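Local coordinates for sulfonate ABC transporter, periplasmic sulfonate-binding protein SsuA (Methylobacillus flagellatus, PDB 3UIF), which probably binds sulfonates or related sulfate esters in the periplasm and hands them to an ABC transporter for uptake, at residues 79-84 / 292-297; 100-105 / 185-190; 123-128 / 150-155; 128-133 / 171-176. All coordinates share one frame; numbering follows the deposited sequence.

Contact 1 (79-84 / 292-297); sequences PIILNA and SGLTRT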
loop_
_atom_site.group_PDB
_atom_site.type_symbol
_atom_site.label_atom_id
_atom_site.label_comp_id
_atom_site.label_asym_id
_atom_site.label_seq_id
_atom_site.Cartn_x
_atom_site.Cartn_y
_atom_site.Cartn_z
ATOM N N PRO A 79 7.381 -7.856 -1.705
ATOM C CA PRO A 79 7.407 -8.764 -2.857
ATOM C C PRO A 79 8.396 -8.346 -3.941
ATOM O O PRO A 79 8.993 -9.203 -4.589
ATOM C CB PRO A 79 5.976 -8.729 -3.387
ATOM C CG PRO A 79 5.327 -7.538 -2.791
ATOM C CD PRO A 79 6.062 -7.215 -1.527
ATOM N N ILE A 80 8.582 -7.049 -4.133
ATOM C CA ILE A 80 9.694 -6.545 -4.951
ATOM C C ILE A 80 11.055 -7.065 -4.461
ATOM O O ILE A 80 11.866 -7.528 -5.261
ATOM C CB ILE A 80 9.697 -4.993 -5.036
ATOM C CG1 ILE A 80 8.564 -4.493 -5.953
ATOM C CG2 ILE A 80 11.052 -4.457 -5.496
ATOM C CD1 ILE A 80 8.235 -3.028 -5.805
ATOM N N ILE A 81 11.296 -7.004 -3.151
ATOM C CA ILE A 81 12.563 -7.477 -2.561
ATOM C C ILE A 81 12.737 -8.994 -2.698
ATOM O O ILE A 81 13.828 -9.470 -2.990
ATOM C CB ILE A 81 12.717 -7.008 -1.090
ATOM C CG1 ILE A 81 12.841 -5.479 -1.044
ATOM C CG2 ILE A 81 13.888 -7.688 -0.387
ATOM C CD1 ILE A 81 12.379 -4.863 0.261
ATOM N N LEU A 82 11.654 -9.735 -2.500
ATOM C CA LEU A 82 11.632 -11.180 -2.705
ATOM C C LEU A 82 11.946 -11.560 -4.161
ATOM O O LEU A 82 12.836 -12.379 -4.431
ATOM C CB LEU A 82 10.264 -11.739 -2.278
ATOM C CG LEU A 82 9.986 -13.233 -2.438
ATOM C CD1 LEU A 82 11.049 -14.072 -1.735
ATOM C CD2 LEU A 82 8.588 -13.581 -1.948
ATOM N N ASN A 83 11.211 -10.945 -5.086
ATOM C CA ASN A 83 11.333 -11.216 -6.513
ATOM C C ASN A 83 12.688 -10.889 -7.112
ATOM O O ASN A 83 13.113 -11.520 -8.078
ATOM C CB ASN A 83 10.231 -10.506 -7.283
ATOM C CG ASN A 83 8.891 -11.179 -7.115
ATOM O OD1 ASN A 83 8.819 -12.364 -6.807
ATOM N ND2 ASN A 83 7.819 -10.425 -7.311
ATOM N N ALA A 84 13.371 -9.903 -6.547
ATOM C CA ALA A 84 14.722 -9.583 -6.991
ATOM C C ALA A 84 15.642 -10.782 -6.746
ATOM O O ALA A 84 16.370 -11.199 -7.646
ATOM C CB ALA A 84 15.229 -8.335 -6.292
ATOM N N SER A 292 18.310 2.429 -3.511
ATOM C CA SER A 292 18.440 2.561 -2.057
ATOM C C SER A 292 19.122 1.352 -1.384
ATOM O O SER A 292 19.206 1.269 -0.152
ATOM C CB SER A 292 17.102 2.898 -1.393
ATOM O OG SER A 292 16.023 2.194 -1.982
ATOM N N GLY A 293 19.623 0.430 -2.204
ATOM C CA GLY A 293 20.350 -0.735 -1.721
ATOM C C GLY A 293 19.542 -1.763 -0.949
ATOM O O GLY A 293 20.116 -2.566 -0.215
ATOM N N LEU A 294 18.214 -1.750 -1.098
ATOM C CA LEU A 294 17.387 -2.819 -0.522
ATOM C C LEU A 294 17.577 -4.122 -1.305
ATOM O O LEU A 294 17.343 -5.208 -0.773
ATOM C CB LEU A 294 15.903 -2.439 -0.493
ATOM C CG LEU A 294 15.426 -1.250 0.334
ATOM C CD1 LEU A 294 13.957 -0.971 0.068
ATOM C CD2 LEU A 294 15.650 -1.479 1.821
ATOM N N THR A 295 17.990 -4.003 -2.568
ATOM C CA THR A 295 18.279 -5.154 -3.433
ATOM C C THR A 295 19.487 -4.874 -4.319
ATOM O O THR A 295 19.719 -3.732 -4.723
ATOM C CB THR A 295 17.091 -5.509 -4.363
ATOM O OG1 THR A 295 16.788 -4.404 -5.224
ATOM C CG2 THR A 295 15.847 -5.869 -3.563
ATOM N N ARG A 296 20.249 -5.918 -4.624
ATOM C CA ARG A 296 21.351 -5.806 -5.582
ATOM C C ARG A 296 20.789 -5.707 -6.999
ATOM O O ARG A 296 21.276 -4.928 -7.817
ATOM C CB ARG A 296 22.283 -7.013 -5.479
ATOM C CG ARG A 296 22.599 -7.428 -4.052
ATOM C CD ARG A 296 23.585 -8.592 -3.978
ATOM N NE ARG A 296 24.880 -8.339 -4.643
ATOM C CZ ARG A 296 25.743 -7.369 -4.315
ATOM N NH1 ARG A 296 25.457 -6.508 -3.335
ATOM N NH2 ARG A 296 26.893 -7.247 -4.979
ATOM N N THR A 297 19.732 -6.478 -7.242
ATOM C CA THR A 297 19.160 -6.735 -8.566
ATOM C C THR A 297 17.827 -5.988 -8.773
ATOM O O THR A 297 17.242 -5.463 -7.818
ATOM C CB THR A 297 19.028 -8.280 -8.736
ATOM O OG1 THR A 297 20.281 -8.797 -9.191
ATOM C CG2 THR A 297 17.912 -8.730 -9.705
#
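Thr295 presses its methyl group onto the partly exposed flank of helix 77-85, where Ile81 and Ala84, one turn apart, receive it. CG2 of Thr295 lies 3.7 Å from Ala84 CB and 3.8 Å from Ile81 CA. With chi1 at 61° the methyl faces the helix and OG1 is left to its own loop, where it donates to Thr297 O at 2.8 Å in the carbonyl plane. In place of Thr295, an alanine would probably leave a gap between Ile81 and Ala84 and deprive the loop of this internal clasp. The contact belongs to the lobe that holds strand 71-75 and the C-terminal helices of a type II periplasmic binding protein fold: helix 77-85 follows that strand, and the loop leaves helix 276-291, whose Ala285, Val286 and Ala289 cover Ile80. Toward Leu294 the fit slackens, Ile81 CD1 and Leu294 CD1 meeting only at 4.2 Å. At the exposed end Thr297 makes a separate close touch, its CG2 3.6 Å from Ala84 O, but no hydrogen bond joins helix to loop. Arg296 leads its guanidinium group away from the helix.

Contact 2 (100-105 / 185-190); sequences NSYLVV and GKIIWS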
loop_
_atom_site.group_PDB
_atom_site.type_symbol
_atom_site.label_atom_id
_atom_site.label_comp_id
_atom_site.label_asym_id
_atom_site.label_seq_id
_atom_site.Cartn_x
_atom_site.Cartn_y
_atom_site.Cartn_z
ATOM N N ASN A 100 -1.423 8.277 0.797
ATOM C CA ASN A 100 -0.701 9.471 0.396
ATOM C C ASN A 100 0.552 9.653 1.268
ATOM O O ASN A 100 0.715 8.991 2.308
ATOM C CB ASN A 100 -1.595 10.721 0.477
ATOM C CG ASN A 100 -2.718 10.710 -0.546
ATOM O OD1 ASN A 100 -2.489 10.816 -1.760
ATOM N ND2 ASN A 100 -3.950 10.587 -0.058
ATOM N N SER A 101 1.445 10.535 0.834
ATOM C CA SER A 101 2.546 10.973 1.679
ATOM C C SER A 101 2.468 12.461 1.865
ATOM O O SER A 101 1.789 13.142 1.104
ATOM C CB SER A 101 3.885 10.578 1.094
ATOM O OG SER A 101 3.946 9.180 0.954
ATOM N N TYR A 102 3.160 12.958 2.882
ATOM C CA TYR A 102 2.956 14.319 3.374
ATOM C C TYR A 102 4.274 14.923 3.840
ATOM O O TYR A 102 5.076 14.242 4.492
ATOM C CB TYR A 102 1.976 14.296 4.560
ATOM C CG TYR A 102 0.629 13.672 4.267
ATOM C CD1 TYR A 102 0.423 12.294 4.360
ATOM C CD2 TYR A 102 -0.443 14.464 3.892
ATOM C CE1 TYR A 102 -0.805 11.732 4.081
ATOM C CE2 TYR A 102 -1.684 13.914 3.608
ATOM C CZ TYR A 102 -1.861 12.552 3.711
ATOM O OH TYR A 102 -3.107 12.060 3.441
ATOM N N LEU A 103 4.488 16.194 3.518
ATOM C CA LEU A 103 5.593 16.970 4.082
ATOM C C LEU A 103 5.035 17.906 5.129
ATOM O O LEU A 103 4.113 18.688 4.863
ATOM C CB LEU A 103 6.339 17.753 3.004
ATOM C CG LEU A 103 7.648 18.459 3.384
ATOM C CD1 LEU A 103 8.731 17.503 3.870
ATOM C CD2 LEU A 103 8.161 19.271 2.204
ATOM N N VAL A 104 5.603 17.802 6.327
ATOM C CA VAL A 104 5.155 18.525 7.506
ATOM C C VAL A 104 6.313 19.363 7.981
ATOM O O VAL A 104 7.443 18.886 8.029
ATOM C CB VAL A 104 4.817 17.555 8.650
ATOM C CG1 VAL A 104 3.913 18.215 9.669
ATOM C CG2 VAL A 104 4.206 16.255 8.110
ATOM N N VAL A 105 6.023 20.610 8.326
ATOM C CA VAL A 105 6.998 21.525 8.926
ATOM C C VAL A 105 6.472 22.013 10.281
ATOM O O VAL A 105 5.269 21.962 10.517
ATOM C CB VAL A 105 7.343 22.730 8.001
ATOM C CG1 VAL A 105 8.110 22.263 6.771
ATOM C CG2 VAL A 105 6.103 23.536 7.617
ATOM N N GLY A 185 2.344 21.178 14.121
ATOM C CA GLY A 185 2.869 21.081 12.766
ATOM C C GLY A 185 1.911 21.562 11.702
ATOM O O GLY A 185 0.718 21.729 11.956
ATOM N N LYS A 186 2.430 21.790 10.504
ATOM C CA LYS A 186 1.556 22.033 9.359
ATOM C C LYS A 186 2.022 21.289 8.111
ATOM O O LYS A 186 3.208 21.238 7.810
ATOM C CB LYS A 186 1.334 23.538 9.110
ATOM C CG LYS A 186 2.579 24.378 8.876
ATOM C CD LYS A 186 2.184 25.758 8.373
ATOM C CE LYS A 186 3.364 26.525 7.780
ATOM N NZ LYS A 186 4.137 27.307 8.784
ATOM N N ILE A 187 1.070 20.685 7.417
ATOM C CA ILE A 187 1.331 19.977 6.176
ATOM C C ILE A 187 1.372 20.997 5.046
ATOM O O ILE A 187 0.469 21.813 4.917
ATOM C CB ILE A 187 0.244 18.914 5.897
ATOM C CG1 ILE A 187 0.280 17.829 6.974
ATOM C CG2 ILE A 187 0.409 18.297 4.512
ATOM C CD1 ILE A 187 -0.934 16.922 6.956
ATOM N N ILE A 188 2.426 20.948 4.239
ATOM C CA ILE A 188 2.674 21.974 3.210
ATOM C C ILE A 188 2.750 21.371 1.808
ATOM O O ILE A 188 2.685 22.078 0.810
ATOM C CB ILE A 188 3.962 22.782 3.495
ATOM C CG1 ILE A 188 5.172 21.846 3.626
ATOM C CG2 ILE A 188 3.769 23.642 4.740
ATOM C CD1 ILE A 188 6.499 22.481 3.254
ATOM N N TRP A 189 2.895 20.054 1.754
ATOM C CA TRP A 189 2.870 19.337 0.509
ATOM C C TRP A 189 2.313 17.979 0.799
ATOM O O TRP A 189 2.469 17.474 1.901
ATOM C CB TRP A 189 4.271 19.238 -0.071
ATOM C CG TRP A 189 4.273 18.542 -1.400
ATOM C CD1 TRP A 189 4.098 19.118 -2.656
ATOM C CD2 TRP A 189 4.412 17.095 -1.656
ATOM N NE1 TRP A 189 4.131 18.166 -3.639
ATOM C CE2 TRP A 189 4.311 16.929 -3.113
ATOM C CE3 TRP A 189 4.593 15.970 -0.860
ATOM C CZ2 TRP A 189 4.406 15.683 -3.721
ATOM C CZ3 TRP A 189 4.689 14.716 -1.488
ATOM C CH2 TRP A 189 4.605 14.583 -2.887
ATOM N N SER A 190 1.658 17.380 -0.186
ATOM C CA SER A 190 1.096 16.050 -0.048
ATOM C C SER A 190 0.941 15.431 -1.434
ATOM O O SER A 190 0.825 16.161 -2.427
ATOM C CB SER A 190 -0.230 16.131 0.718
ATOM O OG SER A 190 -1.255 15.413 0.093
#
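Tyr102 to Val105 run antiparallel to Lys186 to Ser190, the short strands inclined at 137°, and a beta bulge shifts the register by one residue between Leu103 and Val104. Four straight backbone hydrogen bonds tie them: Leu103 N to Trp189 O, Ile188 N to Leu103 O, and a reciprocal pair between Val105 and Lys186. Ile188 is the extra residue of the bulge. With CG1 set between the backbone N and the carbonyl carbon (chi1 56°), its CD1 comes 3.8 Å from Leu103 CD2 and 3.9 Å from Val105 CG1, while its CG2 lies 3.7 Å from Val105 CG2. A glycine in place of Ile188 would probably uncover the Leu103 and Val105 branches and leave the bulge freer to flex. Lys186 packs CG against Val105 CG2 and sends NZ to the carbonyls of Lys107 and Ser109. On the other face, Tyr102 lays CD2 3.6 Å from Ser190 CB and 4.0 Å from Ile187 CD1; its OH is bonded to Glu258, and its ring meets Tyr177 edge-to-face. Strand 185-190 thus closes one edge of a five-stranded mixed sheet whose order, 3-2-4-1-5 with strand 102-106 antiparallel to its neighbours, is that of type II periplasmic binding proteins.

Contact 3 (123-128 / 150-155); sequences ALHRGR and IVNVNP. With SO4 (sulfate ion), chain B.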
loop_
_atom_site.group_PDB
_atom_site.type_symbol
_atom_site.label_atom_id
_atom_site.label_comp_id
_atom_site.label_asym_id
_atom_site.label_seq_id
_atom_site.Cartn_x
_atom_site.Cartn_y
_atom_site.Cartn_z
ATOM N N ALA A 123 13.333 14.572 8.841
ATOM C CA ALA A 123 13.091 13.256 9.427
ATOM C C ALA A 123 12.341 12.375 8.434
ATOM O O ALA A 123 11.228 12.707 8.008
ATOM C CB ALA A 123 12.306 13.392 10.729
ATOM N N LEU A 124 12.962 11.266 8.045
ATOM C CA LEU A 124 12.354 10.347 7.085
ATOM C C LEU A 124 12.760 8.913 7.377
ATOM O O LEU A 124 13.949 8.616 7.525
ATOM C CB LEU A 124 12.761 10.721 5.658
ATOM C CG LEU A 124 12.600 9.676 4.545
ATOM C CD1 LEU A 124 11.139 9.440 4.164
ATOM C CD2 LEU A 124 13.427 10.074 3.326
ATOM N N HIS A 125 11.778 8.017 7.448
ATOM C CA HIS A 125 12.100 6.618 7.698
ATOM C C HIS A 125 12.618 5.920 6.473
ATOM O O HIS A 125 11.848 5.415 5.660
ATOM C CB HIS A 125 10.927 5.859 8.302
ATOM C CG HIS A 125 11.350 4.630 9.072
ATOM N ND1 HIS A 125 10.499 3.633 9.380
ATOM C CD2 HIS A 125 12.594 4.256 9.578
ATOM C CE1 HIS A 125 11.161 2.678 10.054
ATOM N NE2 HIS A 125 12.441 3.064 10.177
ATOM N N ARG A 126 13.940 5.870 6.358
ATOM C CA ARG A 126 14.600 5.319 5.168
ATOM C C ARG A 126 14.311 3.842 4.907
ATOM O O ARG A 126 14.146 3.059 5.842
ATOM C CB ARG A 126 16.092 5.594 5.225
ATOM C CG ARG A 126 16.350 7.087 5.330
ATOM C CD ARG A 126 17.788 7.429 5.026
ATOM N NE ARG A 126 18.019 7.538 3.596
ATOM C CZ ARG A 126 19.126 8.047 3.069
ATOM N NH1 ARG A 126 20.099 8.499 3.860
ATOM N NH2 ARG A 126 19.254 8.113 1.750
ATOM N N GLY A 127 14.212 3.477 3.631
ATOM C CA GLY A 127 13.886 2.110 3.259
ATOM C C GLY A 127 12.403 1.790 3.310
ATOM O O GLY A 127 12.012 0.629 3.127
ATOM N N ARG A 128 11.572 2.809 3.558
ATOM C CA ARG A 128 10.110 2.647 3.531
ATOM C C ARG A 128 9.486 3.080 2.215
ATOM O O ARG A 128 10.018 3.972 1.550
ATOM C CB ARG A 128 9.461 3.394 4.685
ATOM C CG ARG A 128 9.678 2.684 6.014
ATOM C CD ARG A 128 8.971 1.336 6.037
ATOM N NE ARG A 128 9.043 0.774 7.371
ATOM C CZ ARG A 128 9.817 -0.247 7.725
ATOM N NH1 ARG A 128 10.570 -0.877 6.817
ATOM N NH2 ARG A 128 9.821 -0.657 8.994
ATOM N N ILE A 150 19.320 14.159 6.092
ATOM C CA ILE A 150 18.250 13.196 6.333
ATOM C C ILE A 150 18.447 12.477 7.658
ATOM O O ILE A 150 19.393 11.703 7.819
ATOM C CB ILE A 150 18.135 12.131 5.208
ATOM C CG1 ILE A 150 18.205 12.770 3.810
ATOM C CG2 ILE A 150 16.879 11.280 5.400
ATOM C CD1 ILE A 150 17.059 13.699 3.477
ATOM N N VAL A 151 17.534 12.730 8.589
ATOM C CA VAL A 151 17.508 12.042 9.878
ATOM C C VAL A 151 16.687 10.770 9.702
ATOM O O VAL A 151 15.483 10.841 9.461
ATOM C CB VAL A 151 16.898 12.935 11.004
ATOM C CG1 VAL A 151 17.087 12.308 12.384
ATOM C CG2 VAL A 151 17.488 14.345 10.987
ATOM N N ASN A 152 17.335 9.611 9.799
ATOM C CA ASN A 152 16.633 8.340 9.631
ATOM C C ASN A 152 15.999 7.809 10.935
ATOM O O ASN A 152 16.682 7.210 11.773
ATOM C CB ASN A 152 17.539 7.299 8.955
ATOM C CG ASN A 152 16.870 5.942 8.796
ATOM O OD1 ASN A 152 15.648 5.838 8.652
ATOM N ND2 ASN A 152 17.673 4.890 8.820
ATOM N N VAL A 153 14.689 8.043 11.080
ATOM C CA VAL A 153 13.912 7.668 12.272
ATOM C C VAL A 153 12.511 7.158 11.905
ATOM O O VAL A 153 11.947 7.537 10.874
ATOM C CB VAL A 153 13.740 8.856 13.252
ATOM C CG1 VAL A 153 15.059 9.209 13.935
ATOM C CG2 VAL A 153 13.146 10.071 12.550
ATOM N N ASN A 154 11.931 6.310 12.751
ATOM C CA ASN A 154 10.544 5.906 12.539
ATOM C C ASN A 154 9.571 7.112 12.663
ATOM O O ASN A 154 9.956 8.177 13.133
ATOM C CB ASN A 154 10.159 4.740 13.460
ATOM C CG ASN A 154 10.339 5.070 14.928
ATOM O OD1 ASN A 154 9.473 5.685 15.550
ATOM N ND2 ASN A 154 11.469 4.653 15.492
ATOM N N PRO A 155 8.314 6.950 12.214
ATOM C CA PRO A 155 7.377 8.071 12.237
ATOM C C PRO A 155 7.112 8.644 13.633
ATOM O O PRO A 155 6.761 9.810 13.755
ATOM C CB PRO A 155 6.089 7.461 11.685
ATOM C CG PRO A 155 6.540 6.270 10.901
ATOM C CD PRO A 155 7.687 5.726 11.689
HETATM S S SO4 B . 7.445 2.121 10.247
HETATM O O1 SO4 B . 6.144 2.461 10.896
HETATM O O2 SO4 B . 7.158 1.056 9.238
HETATM O O3 SO4 B . 8.066 3.313 9.602
HETATM O O4 SO4 B . 8.457 1.684 11.248
HETATM O O HOH W 1 19.915 8.697 6.902
#
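Arg126 N donates to Asn152 OD1 at 2.9 Å, approaching from above the amide plane, 47° out of it. The bond joins the loops that follow two parallel strands, 121-124 and 149-151, of a beta-alpha-beta unit whose crossover is helix 130-140. Within the strands Leu124 N reaches Val151 O at 2.9 Å; just past them Val153 CG2 meets Ala123 CB. Asn152 owes its reach to an extended first torsion (CG anti to the backbone N, chi1 178°), which carries its amide obliquely across the Arg126 chain, the amide and guanidinium planes at right angles. Farther out, Arg126 CD rests 4.0 Å from Ile150 CG2, and a water spans the edge of the guanidinium group, through NH1, to Ile150 O. The loops also flank a sulfate ion, probably taken from the crystallisation liquor. Arg128 donates to its O2, by NE at 2.7 Å and weakly by NH2, and His125 ND1 faces its O3 at a separation too short to be trusted in detail. Such a grip on a tetrahedral oxyanion is consistent with a site for the sulfo group of a ligand. Asn154 caps the helix that starts at Pro155, its OD1 accepting from Val157 N. Asn154 CA stands over the centre of one His125 ring face, 3.8 Å from the centroid and 10° off the ring normal.

Contact 4 (128-133 / 171-176); sequences RPWELA and FSLFDS. With SO4 (sulfate ion), chain B.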
loop_
_atom_site.group_PDB
_atom_site.type_symbol
_atom_site.label_atom_id
_atom_site.label_comp_id
_atom_site.label_asym_id
_atom_site.label_seq_id
_atom_site.Cartn_x
_atom_site.Cartn_y
_atom_site.Cartn_z
ATOM N N ARG A 128 11.572 2.809 3.558
ATOM C CA ARG A 128 10.110 2.647 3.531
ATOM C C ARG A 128 9.486 3.080 2.215
ATOM O O ARG A 128 10.018 3.972 1.550
ATOM C CB ARG A 128 9.461 3.394 4.685
ATOM C CG ARG A 128 9.678 2.684 6.014
ATOM C CD ARG A 128 8.971 1.336 6.037
ATOM N NE ARG A 128 9.043 0.774 7.371
ATOM C CZ ARG A 128 9.817 -0.247 7.725
ATOM N NH1 ARG A 128 10.570 -0.877 6.817
ATOM N NH2 ARG A 128 9.821 -0.657 8.994
ATOM N N PRO A 129 8.343 2.459 1.838
ATOM C CA PRO A 129 7.760 2.780 0.532
ATOM C C PRO A 129 7.656 4.283 0.283
ATOM O O PRO A 129 7.986 4.738 -0.806
ATOM C CB PRO A 129 6.388 2.125 0.584
ATOM C CG PRO A 129 6.542 1.004 1.558
ATOM C CD PRO A 129 7.530 1.470 2.579
ATOM N N TRP A 130 7.275 5.062 1.286
ATOM C CA TRP A 130 7.092 6.487 1.051
ATOM C C TRP A 130 8.356 7.236 0.720
ATOM O O TRP A 130 8.299 8.413 0.345
ATOM C CB TRP A 130 6.334 7.162 2.184
ATOM C CG TRP A 130 6.868 6.898 3.555
ATOM C CD1 TRP A 130 7.734 7.690 4.295
ATOM C CD2 TRP A 130 6.549 5.765 4.424
ATOM N NE1 TRP A 130 7.972 7.139 5.526
ATOM C CE2 TRP A 130 7.291 5.983 5.668
ATOM C CE3 TRP A 130 5.750 4.630 4.302
ATOM C CZ2 TRP A 130 7.226 5.087 6.729
ATOM C CZ3 TRP A 130 5.689 3.738 5.382
ATOM C CH2 TRP A 130 6.415 3.956 6.560
ATOM N N GLU A 131 9.504 6.572 0.848
ATOM C CA GLU A 131 10.783 7.177 0.456
ATOM C C GLU A 131 10.812 7.418 -1.055
ATOM O O GLU A 131 11.417 8.375 -1.531
ATOM C CB GLU A 131 11.971 6.316 0.888
ATOM C CG GLU A 131 13.314 7.008 0.662
ATOM C CD GLU A 131 14.525 6.173 1.060
ATOM O OE1 GLU A 131 14.551 4.947 0.797
ATOM O OE2 GLU A 131 15.471 6.759 1.632
ATOM N N LEU A 132 10.127 6.552 -1.793
ATOM C CA LEU A 132 9.978 6.701 -3.236
ATOM C C LEU A 132 9.263 8.009 -3.604
ATOM O O LEU A 132 9.725 8.752 -4.467
ATOM C CB LEU A 132 9.256 5.484 -3.818
ATOM C CG LEU A 132 8.877 5.570 -5.290
ATOM C CD1 LEU A 132 10.094 5.767 -6.196
ATOM C CD2 LEU A 132 8.081 4.338 -5.686
ATOM N N ALA A 133 8.150 8.284 -2.930
ATOM C CA ALA A 133 7.441 9.548 -3.104
ATOM C C ALA A 133 8.334 10.740 -2.773
ATOM O O ALA A 133 8.288 11.766 -3.448
ATOM C CB ALA A 133 6.174 9.580 -2.267
ATOM N N PHE A 171 8.805 13.767 6.728
ATOM C CA PHE A 171 8.101 13.134 5.627
ATOM C C PHE A 171 7.467 11.820 6.065
ATOM O O PHE A 171 8.167 10.912 6.525
ATOM C CB PHE A 171 9.034 12.924 4.438
ATOM C CG PHE A 171 8.311 12.814 3.130
ATOM C CD1 PHE A 171 7.881 13.961 2.465
ATOM C CD2 PHE A 171 8.032 11.560 2.571
ATOM C CE1 PHE A 171 7.197 13.858 1.264
ATOM C CE2 PHE A 171 7.356 11.457 1.366
ATOM C CZ PHE A 171 6.939 12.606 0.711
ATOM N N SER A 172 6.145 11.721 5.931
ATOM C CA SER A 172 5.412 10.553 6.433
ATOM C C SER A 172 4.045 10.378 5.775
ATOM O O SER A 172 3.715 11.068 4.811
ATOM C CB SER A 172 5.240 10.662 7.957
ATOM O OG SER A 172 5.017 9.384 8.549
ATOM N N LEU A 173 3.252 9.458 6.316
ATOM C CA LEU A 173 1.902 9.194 5.826
ATOM C C LEU A 173 0.894 9.975 6.652
ATOM O O LEU A 173 1.253 10.947 7.301
ATOM C CB LEU A 173 1.597 7.702 5.901
ATOM C CG LEU A 173 2.628 6.725 5.311
ATOM C CD1 LEU A 173 2.076 5.305 5.381
ATOM C CD2 LEU A 173 3.018 7.077 3.885
ATOM N N PHE A 174 -0.359 9.531 6.646
ATOM C CA PHE A 174 -1.473 10.254 7.294
ATOM C C PHE A 174 -1.311 10.505 8.797
ATOM O O PHE A 174 -2.039 11.313 9.373
ATOM C CB PHE A 174 -2.825 9.589 6.974
ATOM C CG PHE A 174 -3.045 8.258 7.663
ATOM C CD1 PHE A 174 -2.052 7.269 7.679
ATOM C CD2 PHE A 174 -4.253 7.983 8.279
ATOM C CE1 PHE A 174 -2.262 6.051 8.314
ATOM C CE2 PHE A 174 -4.477 6.765 8.908
ATOM C CZ PHE A 174 -3.485 5.801 8.933
ATOM N N ASP A 175 -0.355 9.832 9.432
ATOM C CA ASP A 175 0.009 10.147 10.824
ATOM C C ASP A 175 0.413 11.617 10.974
ATOM O O ASP A 175 0.384 12.179 12.069
ATOM C CB ASP A 175 1.120 9.228 11.325
ATOM C CG ASP A 175 2.259 9.104 10.334
ATOM O OD1 ASP A 175 2.034 8.530 9.242
ATOM O OD2 ASP A 175 3.381 9.562 10.648
ATOM N N SER A 176 0.776 12.240 9.863
ATOM C CA SER A 176 1.070 13.674 9.833
ATOM C C SER A 176 -0.046 14.552 10.441
ATOM O O SER A 176 0.244 15.557 11.094
ATOM C CB SER A 176 1.361 14.119 8.399
ATOM O OG SER A 176 2.330 13.281 7.792
HETATM S S SO4 B . 7.445 2.121 10.247
HETATM O O1 SO4 B . 6.144 2.461 10.896
HETATM O O2 SO4 B . 7.158 1.056 9.238
HETATM O O3 SO4 B . 8.066 3.313 9.602
HETATM O O4 SO4 B . 8.457 1.684 11.248
HETATM O O HOH W 2 8.906 8.658 7.853
#
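Trp130, Phe171 and Leu173 carry this contact, in which the first turn of helix 130-140 packs on the end of strand 169-172, a helix-on-sheet layer of the alpha/beta lobe. The indole of Trp130 lies between Leu173, over one face toward the rim with CG 4.3 Å from the centroid of the six-membered ring, and Arg128 CB, near the rim of the opposite face. Leu173 CD2 comes 3.7 Å from Trp130 CE3, and the two side chains cross at about a right angle. Trp130 takes up a first torsion of 51°, CG between the backbone N and the carbonyl carbon, which swings the ring across toward the strand. There NE1 is satisfied by a water, at 2.9 Å, that in turn donates to Phe171 O. The far rim of the indole, CZ2 and CH2, meets the sulfate edge-on, with O3 near the ring plane, consistent with the tryptophan serving as an apolar wall beside the anion. Phe171 turns its own edge to the Trp130 carbonyl, while CE2 also packs 4.3 Å from Ala133 CB; Phe134 meets the same ring edge-to-face. Beyond the strand a type I turn runs from Leu173 to Ser176. Ser172 OG donates to the syn lone pair of Asp175 OD2 at 2.7 Å, and Leu173 O accepts from both N and OG of Ser176.

Contacts 2, 3 and 4 share one lobe and one five-stranded sheet, whereas contact 1 lies at the surface of the other lobe, its centre 28 Å from that of contact 2. Contact 4 is the buried one, an aromatic and aliphatic packing of helix on strand; contact 2 is partly buried and held by backbone bonds at one sheet edge, while contact 3 lies at the opposite edge and is more polar and exposed. Strand 169-172 is the neighbour of both 102-106 and 121-124, joining the three. Contacts 3 and 4 have Arg128 in common and meet the same sulfate. The loop of contact 1 touches both, Leu294 against Gly127 and Ser292 against Glu131.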